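Local structure of pheromome Binding Protein (Epiphyas postvittana, 6VQ5) at residues Asn45-Val53 with Asp106-Ala115; Lys67-Asp75 with Val91-Asp102. The protein probably binds small hydrophobic odorants such as sex pheromones and carries them in the moth antenna. All coordinates share one frame; numbering follows the deposited sequence.

Contact 1 (Asn45-Val53 with Asp106-Ala115); sequences NRDVGCAIV and DQCMKALEIA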
ATOM      1  N   ASN A  45      -9.817  -3.539  -8.586  1.00 66.88           N
ATOM      2  CA  ASN A  45      -9.641  -4.874  -9.218  1.00 69.86           C
ATOM      3  C   ASN A  45      -8.210  -5.351  -8.952  1.00 70.11           C
ATOM      4  O   ASN A  45      -7.439  -4.613  -8.328  1.00 69.20           O
ATOM      5  CB  ASN A  45      -9.994  -4.862 -10.710  1.00 71.92           C
ATOM      6  CG  ASN A  45      -9.134  -3.916 -11.530  1.00 73.58           C
ATOM      7  OD1 ASN A  45      -8.091  -3.422 -11.077  1.00 73.78           O
ATOM      8  ND2 ASN A  45      -9.588  -3.634 -12.741  1.00 73.14           N
ATOM      9  N   ARG A  46      -7.897  -6.566  -9.389  1.00 72.38           N
ATOM     10  CA  ARG A  46      -6.589  -7.230  -9.189  1.00 73.68           C
ATOM     11  C   ARG A  46      -5.451  -6.292  -9.627  1.00 73.58           C
ATOM     12  O   ARG A  46      -4.443  -6.196  -8.902  1.00 74.55           O
ATOM     13  CB  ARG A  46      -6.592  -8.541  -9.974  1.00 75.46           C
ATOM     14  CG  ARG A  46      -5.382  -9.409  -9.694  1.00 78.72           C
ATOM     15  CD  ARG A  46      -5.422 -10.697 -10.478  1.00 82.78           C
ATOM     16  NE  ARG A  46      -4.193 -11.440 -10.260  1.00 85.55           N
ATOM     17  CZ  ARG A  46      -3.045 -11.222 -10.884  1.00 86.74           C
ATOM     18  NH1 ARG A  46      -2.934 -10.269 -11.788  1.00 85.40           N
ATOM     19  NH2 ARG A  46      -1.996 -11.968 -10.595  1.00 90.39           N
ATOM     20  N   ASP A  47      -5.605  -5.619 -10.765  1.00 72.70           N
ATOM     21  CA  ASP A  47      -4.540  -4.761 -11.348  1.00 73.19           C
ATOM     22  C   ASP A  47      -4.120  -3.693 -10.336  1.00 70.49           C
ATOM     23  O   ASP A  47      -2.940  -3.337 -10.341  1.00 71.53           O
ATOM     24  CB  ASP A  47      -4.977  -4.116 -12.667  1.00 75.64           C
ATOM     25  CG  ASP A  47      -5.117  -5.097 -13.822  1.00 79.40           C
ATOM     26  OD1 ASP A  47      -4.459  -6.172 -13.771  1.00 81.77           O
ATOM     27  OD2 ASP A  47      -5.887  -4.778 -14.755  1.00 79.79           O
ATOM     28  N   VAL A  48      -5.039  -3.185  -9.507  1.00 68.64           N
ATOM     29  CA  VAL A  48      -4.689  -2.180  -8.463  1.00 65.78           C
ATOM     30  C   VAL A  48      -3.729  -2.860  -7.488  1.00 66.37           C
ATOM     31  O   VAL A  48      -2.770  -2.199  -7.022  1.00 67.59           O
ATOM     32  CB  VAL A  48      -5.923  -1.600  -7.745  1.00 64.57           C
ATOM     33  CG1 VAL A  48      -5.540  -0.622  -6.634  1.00 62.82           C
ATOM     34  CG2 VAL A  48      -6.869  -0.932  -8.725  1.00 64.82           C
ATOM     35  N   GLY A  49      -3.972  -4.133  -7.198  1.00 66.12           N
ATOM     36  CA  GLY A  49      -3.043  -4.973  -6.417  1.00 68.40           C
ATOM     37  C   GLY A  49      -1.680  -5.055  -7.078  1.00 69.86           C
ATOM     38  O   GLY A  49      -0.689  -4.834  -6.385  1.00 73.37           O
ATOM     39  N   CYS A  50      -1.622  -5.355  -8.375  1.00 70.35           N
ATOM     40  CA  CYS A  50      -0.352  -5.482  -9.143  1.00 73.65           C
ATOM     41  C   CYS A  50       0.395  -4.128  -9.106  1.00 73.36           C
ATOM     42  O   CYS A  50       1.622  -4.122  -8.891  1.00 76.72           O
ATOM     43  CB  CYS A  50      -0.615  -6.017 -10.553  1.00 74.79           C
ATOM     44  SG  CYS A  50      -1.407  -7.662 -10.635  1.00 77.74           S
ATOM     45  N   ALA A  51      -0.306  -3.006  -9.232  1.00 69.53           N
ATOM     46  CA  ALA A  51       0.285  -1.652  -9.134  1.00 70.27           C
ATOM     47  C   ALA A  51       0.986  -1.477  -7.779  1.00 71.85           C
ATOM     48  O   ALA A  51       2.094  -0.892  -7.733  1.00 75.53           O
ATOM     49  CB  ALA A  51      -0.776  -0.602  -9.349  1.00 67.83           C
ATOM     50  N   ILE A  52       0.378  -1.979  -6.705  1.00 71.74           N
ATOM     51  CA  ILE A  52       0.852  -1.763  -5.303  1.00 72.15           C
ATOM     52  C   ILE A  52       2.060  -2.671  -5.039  1.00 74.85           C
ATOM     53  O   ILE A  52       3.004  -2.231  -4.341  1.00 75.70           O
ATOM     54  CB  ILE A  52      -0.294  -1.980  -4.294  1.00 70.06           C
ATOM     55  CG1 ILE A  52      -1.361  -0.893  -4.423  1.00 69.30           C
ATOM     56  CG2 ILE A  52       0.248  -2.039  -2.881  1.00 71.18           C
ATOM     57  CD1 ILE A  52      -2.705  -1.272  -3.860  1.00 69.08           C
ATOM     58  N   VAL A  53       2.048  -3.885  -5.592  1.00 75.32           N
ATOM     59  CA  VAL A  53       3.233  -4.793  -5.564  1.00 79.84           C
ATOM     60  C   VAL A  53       4.385  -4.080  -6.275  1.00 81.13           C
ATOM     61  O   VAL A  53       5.441  -3.914  -5.651  1.00 83.37           O
ATOM     62  CB  VAL A  53       2.919  -6.163  -6.193  1.00 81.17           C
ATOM     63  CG1 VAL A  53       4.167  -7.007  -6.406  1.00 85.19           C
ATOM     64  CG2 VAL A  53       1.904  -6.905  -5.343  1.00 80.30           C
ATOM     65  N   ASP A 106      -2.441 -15.422  -4.682  1.00103.35           N
ATOM     66  CA  ASP A 106      -2.185 -14.388  -5.710  1.00100.18           C
ATOM     67  C   ASP A 106      -1.571 -13.175  -5.010  1.00 96.70           C
ATOM     68  O   ASP A 106      -2.267 -12.558  -4.198  1.00 95.20           O
ATOM     69  CB  ASP A 106      -3.502 -14.079  -6.424  1.00 97.77           C
ATOM     70  CG  ASP A 106      -3.433 -12.911  -7.372  1.00 96.10           C
ATOM     71  OD1 ASP A 106      -2.500 -12.095  -7.238  1.00 96.23           O
ATOM     72  OD2 ASP A 106      -4.323 -12.828  -8.223  1.00 98.80           O
ATOM     73  N   GLN A 107      -0.317 -12.839  -5.310  1.00 99.13           N
ATOM     74  CA  GLN A 107       0.439 -11.779  -4.583  1.00 98.07           C
ATOM     75  C   GLN A 107      -0.118 -10.400  -4.937  1.00 90.22           C
ATOM     76  O   GLN A 107       0.104  -9.470  -4.140  1.00 87.34           O
ATOM     77  CB  GLN A 107       1.939 -11.848  -4.884  1.00105.66           C
ATOM     78  CG  GLN A 107       2.649 -13.043  -4.259  1.00113.85           C
ATOM     79  CD  GLN A 107       4.093 -13.078  -4.709  1.00123.63           C
ATOM     80  OE1 GLN A 107       4.663 -12.050  -5.091  1.00126.72           O
ATOM     81  NE2 GLN A 107       4.706 -14.258  -4.676  1.00130.11           N
ATOM     82  N   CYS A 108      -0.802 -10.270  -6.081  1.00 86.52           N
ATOM     83  CA  CYS A 108      -1.534  -9.045  -6.497  1.00 81.96           C
ATOM     84  C   CYS A 108      -2.761  -8.839  -5.584  1.00 80.04           C
ATOM     85  O   CYS A 108      -2.924  -7.725  -5.031  1.00 76.39           O
ATOM     86  CB  CYS A 108      -1.940  -9.104  -7.969  1.00 80.92           C
ATOM     87  SG  CYS A 108      -0.573  -8.813  -9.128  1.00 80.17           S
ATOM     88  N   MET A 109      -3.579  -9.883  -5.403  1.00 81.03           N
ATOM     89  CA  MET A 109      -4.773  -9.860  -4.521  1.00 78.54           C
ATOM     90  C   MET A 109      -4.326  -9.690  -3.071  1.00 76.38           C
ATOM     91  O   MET A 109      -4.957  -8.882  -2.361  1.00 72.29           O
ATOM     92  CB  MET A 109      -5.618 -11.125  -4.683  1.00 83.00           C
ATOM     93  CG  MET A 109      -6.364 -11.175  -6.030  1.00 86.06           C
ATOM     94  SD  MET A 109      -7.541  -9.776  -6.296  1.00 85.93           S
ATOM     95  CE  MET A 109      -8.657 -10.047  -4.920  1.00 85.29           C
ATOM     96  N   LYS A 110      -3.247 -10.371  -2.674  1.00 78.13           N
ATOM     97  CA  LYS A 110      -2.663 -10.268  -1.311  1.00 79.18           C
ATOM     98  C   LYS A 110      -2.344  -8.799  -0.999  1.00 77.82           C
ATOM     99  O   LYS A 110      -2.662  -8.349   0.129  1.00 78.12           O
ATOM    100  CB  LYS A 110      -1.406 -11.124  -1.181  1.00 84.23           C
ATOM    101  CG  LYS A 110      -0.878 -11.228   0.242  1.00 87.67           C
ATOM    102  CD  LYS A 110       0.216 -12.250   0.460  1.00 93.50           C
ATOM    103  CE  LYS A 110       1.538 -11.616   0.834  1.00 96.82           C
ATOM    104  NZ  LYS A 110       2.439 -12.587   1.498  1.00104.17           N
ATOM    105  N   ALA A 111      -1.751  -8.069  -1.950  1.00 75.60           N
ATOM    106  CA  ALA A 111      -1.326  -6.661  -1.765  1.00 72.63           C
ATOM    107  C   ALA A 111      -2.557  -5.753  -1.685  1.00 68.36           C
ATOM    108  O   ALA A 111      -2.572  -4.814  -0.852  1.00 67.03           O
ATOM    109  CB  ALA A 111      -0.394  -6.249  -2.878  1.00 73.19           C
ATOM    110  N   LEU A 112      -3.558  -5.997  -2.525  1.00 67.11           N
ATOM    111  CA  LEU A 112      -4.800  -5.183  -2.500  1.00 65.70           C
ATOM    112  C   LEU A 112      -5.450  -5.331  -1.118  1.00 67.21           C
ATOM    113  O   LEU A 112      -5.773  -4.301  -0.502  1.00 66.97           O
ATOM    114  CB  LEU A 112      -5.743  -5.627  -3.620  1.00 65.25           C
ATOM    115  CG  LEU A 112      -7.027  -4.819  -3.740  1.00 62.70           C
ATOM    116  CD1 LEU A 112      -6.702  -3.348  -3.870  1.00 62.04           C
ATOM    117  CD2 LEU A 112      -7.864  -5.297  -4.905  1.00 62.56           C
ATOM    118  N   GLU A 113      -5.586  -6.569  -0.635  1.00 69.18           N
ATOM    119  CA  GLU A 113      -6.222  -6.880   0.665  1.00 69.88           C
ATOM    120  C   GLU A 113      -5.406  -6.254   1.807  1.00 69.91           C
ATOM    121  O   GLU A 113      -6.002  -5.573   2.663  1.00 70.29           O
ATOM    122  CB  GLU A 113      -6.402  -8.396   0.805  1.00 74.63           C
ATOM    123  CG  GLU A 113      -7.493  -8.960  -0.098  1.00 75.89           C
ATOM    124  CD  GLU A 113      -8.783  -8.144  -0.088  1.00 76.06           C
ATOM    125  OE1 GLU A 113      -9.348  -7.958   1.045  1.00 78.61           O
ATOM    126  OE2 GLU A 113      -9.222  -7.678  -1.190  1.00 71.48           O
ATOM    127  N   ILE A 114      -4.093  -6.445   1.835  1.00 71.12           N
ATOM    128  CA  ILE A 114      -3.247  -5.820   2.896  1.00 72.71           C
ATOM    129  C   ILE A 114      -3.440  -4.301   2.834  1.00 69.22           C
ATOM    130  O   ILE A 114      -3.595  -3.699   3.906  1.00 69.39           O
ATOM    131  CB  ILE A 114      -1.764  -6.243   2.787  1.00 75.42           C
ATOM    132  CG1 ILE A 114      -1.591  -7.734   3.089  1.00 78.22           C
ATOM    133  CG2 ILE A 114      -0.877  -5.389   3.683  1.00 76.69           C
ATOM    134  CD1 ILE A 114      -0.290  -8.318   2.595  1.00 81.29           C
ATOM    135  N   ALA A 115      -3.448  -3.716   1.637  1.00 67.53           N
ATOM    136  CA  ALA A 115      -3.542  -2.248   1.442  1.00 67.87           C
ATOM    137  C   ALA A 115      -4.872  -1.731   2.006  1.00 66.73           C
ATOM    138  O   ALA A 115      -4.862  -0.651   2.646  1.00 67.79           O
ATOM    139  CB  ALA A 115      -3.386  -1.894  -0.018  1.00 68.02           C
TER
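The Arg46 guanidinium has Cys108 CB over the centre of one face, 3.7 Å above the plane. Asp106 OD2 lies at its edge, near the plane. Arg46 NE donates to Asp106 OD2 at 2.5 Å, a salt bridge. The two flat groups are turned 49° from each other. The contact belongs to the all-helical PBP/GOBP fold and holds one of its three disulfides, Cys50 to Cys108. The axes of helices 46-53 and 107-115 cross at 85°, only 7.1 Å apart at their closest. Arg46 reaches the far helix start on a straight chain, extended from CG to NE, with CG placed opposite the backbone N (chi1 -172°).

Asp106 is the N-cap of helix 107-121. Its OD1 accepts from Met109 N at 3.1 Å, the donor standing well above the carboxylate plane, and more weakly from Cys108 N. One carboxylate thus caps a helix and pairs a charge of the other. With an alanine here, Arg46 would probably lose its charge mate and the amides of Cys108 and Met109 their cap.

Beside this pair the disulfide links Cys50 SG to Cys108 SG, 2.1 Å apart. The close approach of the helices is at Gly49, where a CB would run into Cys108 O. Gly49 CA makes a CH...O contact with Cys108 O at 3.1 Å. On one flank of Gly49, Val48 CG1 meets Leu112 CD1, and Leu112 CD2 lies against Asn45 O. Farther along helix 46-58, Val53 CG2 sits 3.4 Å from Ala111 CB and also touches Gln107 O. Ile52 extends its CD1 methyl to Ala115 CB, 4.0 Å away.

Contact 2 (Lys67-Asp75 with Val91-Asp102); sequences KIHHGNAED and VAILHECEKTHD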
ATOM      1  N   LYS A  67       7.397 -10.679   1.500  1.00127.07           N
ATOM      2  CA  LYS A  67       7.294 -10.288   2.934  1.00125.82           C
ATOM      3  C   LYS A  67       7.723  -8.825   3.089  1.00122.97           C
ATOM      4  O   LYS A  67       8.757  -8.435   2.503  1.00124.15           O
ATOM      5  CB  LYS A  67       8.153 -11.180   3.839  1.00132.21           C
ATOM      6  CG  LYS A  67       7.798 -12.665   3.847  1.00135.35           C
ATOM      7  CD  LYS A  67       6.308 -12.964   3.969  1.00131.24           C
ATOM      8  CE  LYS A  67       5.695 -12.470   5.263  1.00129.23           C
ATOM      9  NZ  LYS A  67       5.751 -13.500   6.330  1.00132.25           N
ATOM     10  N   ILE A  68       6.939  -8.059   3.849  1.00117.17           N
ATOM     11  CA  ILE A  68       7.137  -6.599   4.076  1.00114.72           C
ATOM     12  C   ILE A  68       8.393  -6.400   4.924  1.00118.94           C
ATOM     13  O   ILE A  68       8.518  -7.082   5.945  1.00122.59           O
ATOM     14  CB  ILE A  68       5.896  -5.975   4.743  1.00110.03           C
ATOM     15  CG1 ILE A  68       4.726  -5.906   3.757  1.00105.67           C
ATOM     16  CG2 ILE A  68       6.228  -4.611   5.334  1.00109.68           C
ATOM     17  CD1 ILE A  68       3.424  -5.439   4.363  1.00102.09           C
ATOM     18  N   HIS A  69       9.249  -5.458   4.525  1.00119.39           N
ATOM     19  CA  HIS A  69      10.490  -5.064   5.239  1.00123.17           C
ATOM     20  C   HIS A  69      10.178  -3.993   6.293  1.00121.71           C
ATOM     21  O   HIS A  69       9.965  -2.832   5.909  1.00120.24           O
ATOM     22  CB  HIS A  69      11.544  -4.598   4.230  1.00126.21           C
ATOM     23  CG  HIS A  69      12.909  -4.551   4.822  1.00132.81           C
ATOM     24  ND1 HIS A  69      13.541  -3.362   5.102  1.00135.42           N
ATOM     25  CD2 HIS A  69      13.736  -5.536   5.236  1.00137.00           C
ATOM     26  CE1 HIS A  69      14.717  -3.612   5.637  1.00142.23           C
ATOM     27  NE2 HIS A  69      14.856  -4.938   5.737  1.00143.93           N
ATOM     28  N   HIS A  70      10.194  -4.382   7.571  1.00123.90           N
ATOM     29  CA  HIS A  70       9.850  -3.547   8.755  1.00123.94           C
ATOM     30  C   HIS A  70      10.591  -2.203   8.701  1.00123.84           C
ATOM     31  O   HIS A  70       9.918  -1.158   8.731  1.00121.87           O
ATOM     32  CB  HIS A  70      10.151  -4.327  10.047  1.00129.33           C
ATOM     33  CG  HIS A  70       9.557  -3.729  11.280  1.00130.93           C
ATOM     34  ND1 HIS A  70      10.258  -2.855  12.095  1.00135.59           N
ATOM     35  CD2 HIS A  70       8.341  -3.880  11.848  1.00128.97           C
ATOM     36  CE1 HIS A  70       9.492  -2.485  13.100  1.00134.61           C
ATOM     37  NE2 HIS A  70       8.318  -3.110  12.981  1.00131.19           N
ATOM     38  N   GLY A  71      11.923  -2.237   8.611  1.00127.19           N
ATOM     39  CA  GLY A  71      12.802  -1.053   8.676  1.00129.98           C
ATOM     40  C   GLY A  71      12.484  -0.031   7.601  1.00126.27           C
ATOM     41  O   GLY A  71      12.356   1.156   7.941  1.00126.62           O
ATOM     42  N   ASN A  72      12.363  -0.467   6.345  1.00123.65           N
ATOM     43  CA  ASN A  72      12.092   0.416   5.177  1.00121.04           C
ATOM     44  C   ASN A  72      10.657   0.954   5.253  1.00116.09           C
ATOM     45  O   ASN A  72      10.423   2.048   4.717  1.00114.98           O
ATOM     46  CB  ASN A  72      12.345  -0.293   3.845  1.00120.65           C
ATOM     47  CG  ASN A  72      13.805  -0.620   3.605  1.00126.40           C
ATOM     48  OD1 ASN A  72      14.685  -0.186   4.347  1.00131.21           O
ATOM     49  ND2 ASN A  72      14.076  -1.394   2.567  1.00126.05           N
ATOM     50  N   ALA A  73       9.730   0.218   5.878  1.00112.80           N
ATOM     51  CA  ALA A  73       8.339   0.666   6.133  1.00108.00           C
ATOM     52  C   ALA A  73       8.371   1.889   7.057  1.00109.39           C
ATOM     53  O   ALA A  73       7.831   2.941   6.667  1.00107.23           O
ATOM     54  CB  ALA A  73       7.516  -0.454   6.719  1.00106.04           C
ATOM     55  N   GLU A  74       9.011   1.759   8.224  1.00112.60           N
ATOM     56  CA  GLU A  74       9.206   2.870   9.192  1.00116.22           C
ATOM     57  C   GLU A  74       9.864   4.066   8.486  1.00119.62           C
ATOM     58  O   GLU A  74       9.441   5.208   8.767  1.00121.51           O
ATOM     59  CB  GLU A  74      10.034   2.412  10.397  1.00120.48           C
ATOM     60  CG  GLU A  74       9.249   1.584  11.400  1.00118.64           C
ATOM     61  CD  GLU A  74       9.850   1.494  12.794  1.00122.48           C
ATOM     62  OE1 GLU A  74      11.077   1.602  12.931  1.00126.91           O
ATOM     63  OE2 GLU A  74       9.082   1.330  13.745  1.00122.63           O
ATOM     64  N   ASP A  75      10.838   3.825   7.602  1.00122.30           N
ATOM     65  CA  ASP A  75      11.559   4.896   6.866  1.00126.51           C
ATOM     66  C   ASP A  75      10.567   5.659   5.978  1.00123.16           C
ATOM     67  O   ASP A  75      10.512   6.892   6.115  1.00123.67           O
ATOM     68  CB  ASP A  75      12.728   4.343   6.047  1.00130.68           C
ATOM     69  CG  ASP A  75      13.986   4.091   6.846  1.00138.07           C
ATOM     70  OD1 ASP A  75      13.955   4.321   8.070  1.00142.25           O
ATOM     71  OD2 ASP A  75      14.988   3.672   6.232  1.00143.16           O
ATOM     72  N   VAL A  91       3.385   0.758  11.018  1.00 94.54           N
ATOM     73  CA  VAL A  91       4.074  -0.501  10.607  1.00 96.32           C
ATOM     74  C   VAL A  91       3.501  -1.653  11.445  1.00 95.60           C
ATOM     75  O   VAL A  91       3.344  -2.762  10.889  1.00 94.55           O
ATOM     76  CB  VAL A  91       5.611  -0.377  10.721  1.00101.63           C
ATOM     77  CG1 VAL A  91       6.323  -1.713  10.554  1.00104.00           C
ATOM     78  CG2 VAL A  91       6.168   0.649   9.743  1.00101.38           C
ATOM     79  N   ALA A  92       3.164  -1.404  12.714  1.00 95.90           N
ATOM     80  CA  ALA A  92       2.494  -2.401  13.581  1.00 95.80           C
ATOM     81  C   ALA A  92       1.184  -2.835  12.913  1.00 91.98           C
ATOM     82  O   ALA A  92       0.979  -4.052  12.754  1.00 93.37           O
ATOM     83  CB  ALA A  92       2.264  -1.847  14.962  1.00 97.65           C
ATOM     84  N   ILE A  93       0.353  -1.871  12.504  1.00 87.68           N
ATOM     85  CA  ILE A  93      -0.946  -2.126  11.814  1.00 84.58           C
ATOM     86  C   ILE A  93      -0.679  -2.858  10.490  1.00 83.70           C
ATOM     87  O   ILE A  93      -1.435  -3.802  10.183  1.00 84.61           O
ATOM     88  CB  ILE A  93      -1.760  -0.823  11.639  1.00 81.62           C
ATOM     89  CG1 ILE A  93      -2.568  -0.501  12.901  1.00 82.56           C
ATOM     90  CG2 ILE A  93      -2.663  -0.885  10.414  1.00 77.58           C
ATOM     91  CD1 ILE A  93      -2.663   0.972  13.207  1.00 83.49           C
ATOM     92  N   LEU A  94       0.342  -2.457   9.734  1.00 84.09           N
ATOM     93  CA  LEU A  94       0.662  -3.074   8.416  1.00 83.74           C
ATOM     94  C   LEU A  94       1.063  -4.536   8.630  1.00 87.05           C
ATOM     95  O   LEU A  94       0.622  -5.383   7.830  1.00 87.17           O
ATOM     96  CB  LEU A  94       1.779  -2.279   7.727  1.00 84.96           C
ATOM     97  CG  LEU A  94       2.241  -2.813   6.370  1.00 83.21           C
ATOM     98  CD1 LEU A  94       1.103  -2.790   5.360  1.00 79.26           C
ATOM     99  CD2 LEU A  94       3.434  -2.031   5.859  1.00 84.12           C
ATOM    100  N   HIS A  95       1.855  -4.824   9.669  1.00 90.01           N
ATOM    101  CA  HIS A  95       2.325  -6.195   9.987  1.00 93.54           C
ATOM    102  C   HIS A  95       1.122  -7.076  10.310  1.00 92.12           C
ATOM    103  O   HIS A  95       1.103  -8.223   9.843  1.00 94.16           O
ATOM    104  CB  HIS A  95       3.361  -6.192  11.127  1.00 99.87           C
ATOM    105  CG  HIS A  95       3.952  -7.540  11.392  1.00104.59           C
ATOM    106  ND1 HIS A  95       4.438  -8.350  10.374  1.00105.48           N
ATOM    107  CD2 HIS A  95       4.096  -8.243  12.537  1.00108.72           C
ATOM    108  CE1 HIS A  95       4.865  -9.487  10.888  1.00109.80           C
ATOM    109  NE2 HIS A  95       4.667  -9.446  12.216  1.00111.59           N
ATOM    110  N   GLU A  96       0.159  -6.571  11.082  1.00 90.95           N
ATOM    111  CA  GLU A  96      -0.988  -7.391  11.549  1.00 90.83           C
ATOM    112  C   GLU A  96      -1.870  -7.744  10.351  1.00 86.85           C
ATOM    113  O   GLU A  96      -2.296  -8.903  10.252  1.00 87.15           O
ATOM    114  CB  GLU A  96      -1.728  -6.703  12.695  1.00 92.44           C
ATOM    115  CG  GLU A  96      -1.237  -7.166  14.064  1.00 98.45           C
ATOM    116  CD  GLU A  96      -1.233  -8.678  14.293  1.00102.64           C
ATOM    117  OE1 GLU A  96      -1.950  -9.390  13.543  1.00103.39           O
ATOM    118  OE2 GLU A  96      -0.517  -9.152  15.209  1.00106.06           O
ATOM    119  N   CYS A  97      -2.086  -6.788   9.453  1.00 84.56           N
ATOM    120  CA  CYS A  97      -2.776  -6.974   8.150  1.00 82.53           C
ATOM    121  C   CYS A  97      -2.065  -8.053   7.322  1.00 86.16           C
ATOM    122  O   CYS A  97      -2.756  -8.951   6.789  1.00 88.03           O
ATOM    123  CB  CYS A  97      -2.794  -5.660   7.385  1.00 79.01           C
ATOM    124  SG  CYS A  97      -3.935  -4.435   8.073  1.00 74.41           S
ATOM    125  N   GLU A  98      -0.734  -7.955   7.222  1.00 89.39           N
ATOM    126  CA  GLU A  98       0.147  -8.918   6.505  1.00 92.13           C
ATOM    127  C   GLU A  98      -0.040 -10.332   7.081  1.00 95.51           C
ATOM    128  O   GLU A  98      -0.210 -11.266   6.285  1.00 97.53           O
ATOM    129  CB  GLU A  98       1.601  -8.460   6.579  1.00 94.13           C
ATOM    130  CG  GLU A  98       2.540  -9.319   5.761  1.00 98.11           C
ATOM    131  CD  GLU A  98       4.018  -9.038   5.966  1.00101.42           C
ATOM    132  OE1 GLU A  98       4.414  -8.616   7.078  1.00102.04           O
ATOM    133  OE2 GLU A  98       4.767  -9.234   5.000  1.00104.58           O
ATOM    134  N   LYS A  99      -0.027 -10.485   8.406  1.00 97.26           N
ATOM    135  CA  LYS A  99      -0.304 -11.790   9.070  1.00101.68           C
ATOM    136  C   LYS A  99      -1.718 -12.268   8.695  1.00 99.87           C
ATOM    137  O   LYS A  99      -1.854 -13.435   8.254  1.00101.56           O
ATOM    138  CB  LYS A  99      -0.145 -11.691  10.592  1.00104.26           C
ATOM    139  CG  LYS A  99       1.278 -11.819  11.111  1.00108.95           C
ATOM    140  CD  LYS A  99       1.416 -11.419  12.563  1.00112.11           C
ATOM    141  CE  LYS A  99       0.377 -12.065  13.459  1.00113.75           C
ATOM    142  NZ  LYS A  99       0.845 -12.175  14.863  1.00116.97           N
ATOM    143  N   THR A 100      -2.731 -11.414   8.862  1.00 94.81           N
ATOM    144  CA  THR A 100      -4.156 -11.777   8.665  1.00 94.58           C
ATOM    145  C   THR A 100      -4.344 -12.372   7.267  1.00 94.69           C
ATOM    146  O   THR A 100      -5.053 -13.394   7.166  1.00 96.32           O
ATOM    147  CB  THR A 100      -5.068 -10.565   8.888  1.00 92.46           C
ATOM    148  OG1 THR A 100      -4.789 -10.124  10.215  1.00 96.97           O
ATOM    149  CG2 THR A 100      -6.545 -10.856   8.721  1.00 91.03           C
ATOM    150  N   HIS A 101      -3.732 -11.764   6.244  1.00 92.81           N
ATOM    151  CA  HIS A 101      -3.923 -12.147   4.820  1.00 93.58           C
ATOM    152  C   HIS A 101      -2.685 -12.856   4.260  1.00 95.09           C
ATOM    153  O   HIS A 101      -2.565 -12.910   3.021  1.00 92.11           O
ATOM    154  CB  HIS A 101      -4.286 -10.922   3.978  1.00 91.62           C
ATOM    155  CG  HIS A 101      -5.409 -10.119   4.532  1.00 91.18           C
ATOM    156  ND1 HIS A 101      -6.654 -10.659   4.780  1.00 93.39           N
ATOM    157  CD2 HIS A 101      -5.475  -8.820   4.890  1.00 90.52           C
ATOM    158  CE1 HIS A 101      -7.444  -9.725   5.261  1.00 92.75           C
ATOM    159  NE2 HIS A 101      -6.746  -8.583   5.329  1.00 92.34           N
ATOM    160  N   ASP A 102      -1.830 -13.415   5.121  1.00 98.96           N
ATOM    161  CA  ASP A 102      -0.515 -13.987   4.716  1.00103.17           C
ATOM    162  C   ASP A 102      -0.722 -15.124   3.706  1.00103.29           C
ATOM    163  O   ASP A 102       0.129 -15.265   2.823  1.00105.34           O
ATOM    164  CB  ASP A 102       0.303 -14.449   5.924  1.00108.92           C
ATOM    165  CG  ASP A 102       1.802 -14.413   5.671  1.00112.78           C
ATOM    166  OD1 ASP A 102       2.306 -15.413   5.113  1.00116.70           O
ATOM    167  OD2 ASP A 102       2.444 -13.368   5.996  1.00113.19           O
TER
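Ile68 and Leu94 form the apolar centre, with Ile68 CD1 set against Leu94 CG at 3.5 Å. Ile68 CG2 also leans toward Leu94 CD2. Leu94 also packs on Ile114 and Phe118 of helix 107-121, which ties this centre to a third helix. Next to it, Val91 fills the angle between Ala73, Glu74 and His70. Its CG2 lies 3.5 Å from Ala73 CB and touches the CG of Glu74. Its other methyl, CG1, comes obliquely to the His70 ring, nearest to CD2.

Helices 70-75 and 91-100 cross at 135°, and their axes come no closer than 10.4 Å. Lys67 and Ile68, which precede helix 70-79 of the PBP/GOBP fold, make much of the contact.

The polar edge begins with Glu98, a buried acid. Its chain is extended and its CG lies opposite the backbone N (chi1 -174°), which carries the carboxylate across to Lys67 and Ile68. Ile68 N donates to Glu98 OE2 at 2.7 Å, nearly straight at 177°. The donor comes from the syn side and somewhat out of the carboxylate plane. The other oxygen, OE1, accepts a weak bond from His95 ND1 and lies in the plane of that ring. Outermost is Lys67. Its bent chain brings CE to 3.4 Å from Glu98 OE2 and NZ to 3.3 Å from Asp102 OD2, a weak salt bridge.

A buried carboxylate thus has a backbone amide on one oxygen and a histidine N-H on the other, with a lysine charge nearby. That setting would tend to keep Glu98 ionised. His70 and His95 could gain a proton in acid and might then alter the contact. Moth pheromone-binding proteins change shape with pH, but whether this edge takes part is not established.

Contact 1 and contact 2 lie about 15 Å apart, centre to centre. Helix 107-121 joins them. It supplies one side of contact 1, and the same helix also packs on Leu94 of contact 2, through Ile114 and Phe118. Ile114 CG2 touches Leu94 CD1 at 3.7 Å, and Lys110 CG lies 3.7 Å from His101 O. Disulfides fix helix 107-121 to helix 46-58 through Cys108 and Cys50, and to helix 84-100 through Cys117 and Cys97. In the chain, both segments of contact 2 fall between those of contact 1. The bound 2-(2-methoxyethoxy)ethanol is lined by Phe12, Ile13, His80 and Ala128, none of which belongs to either contact.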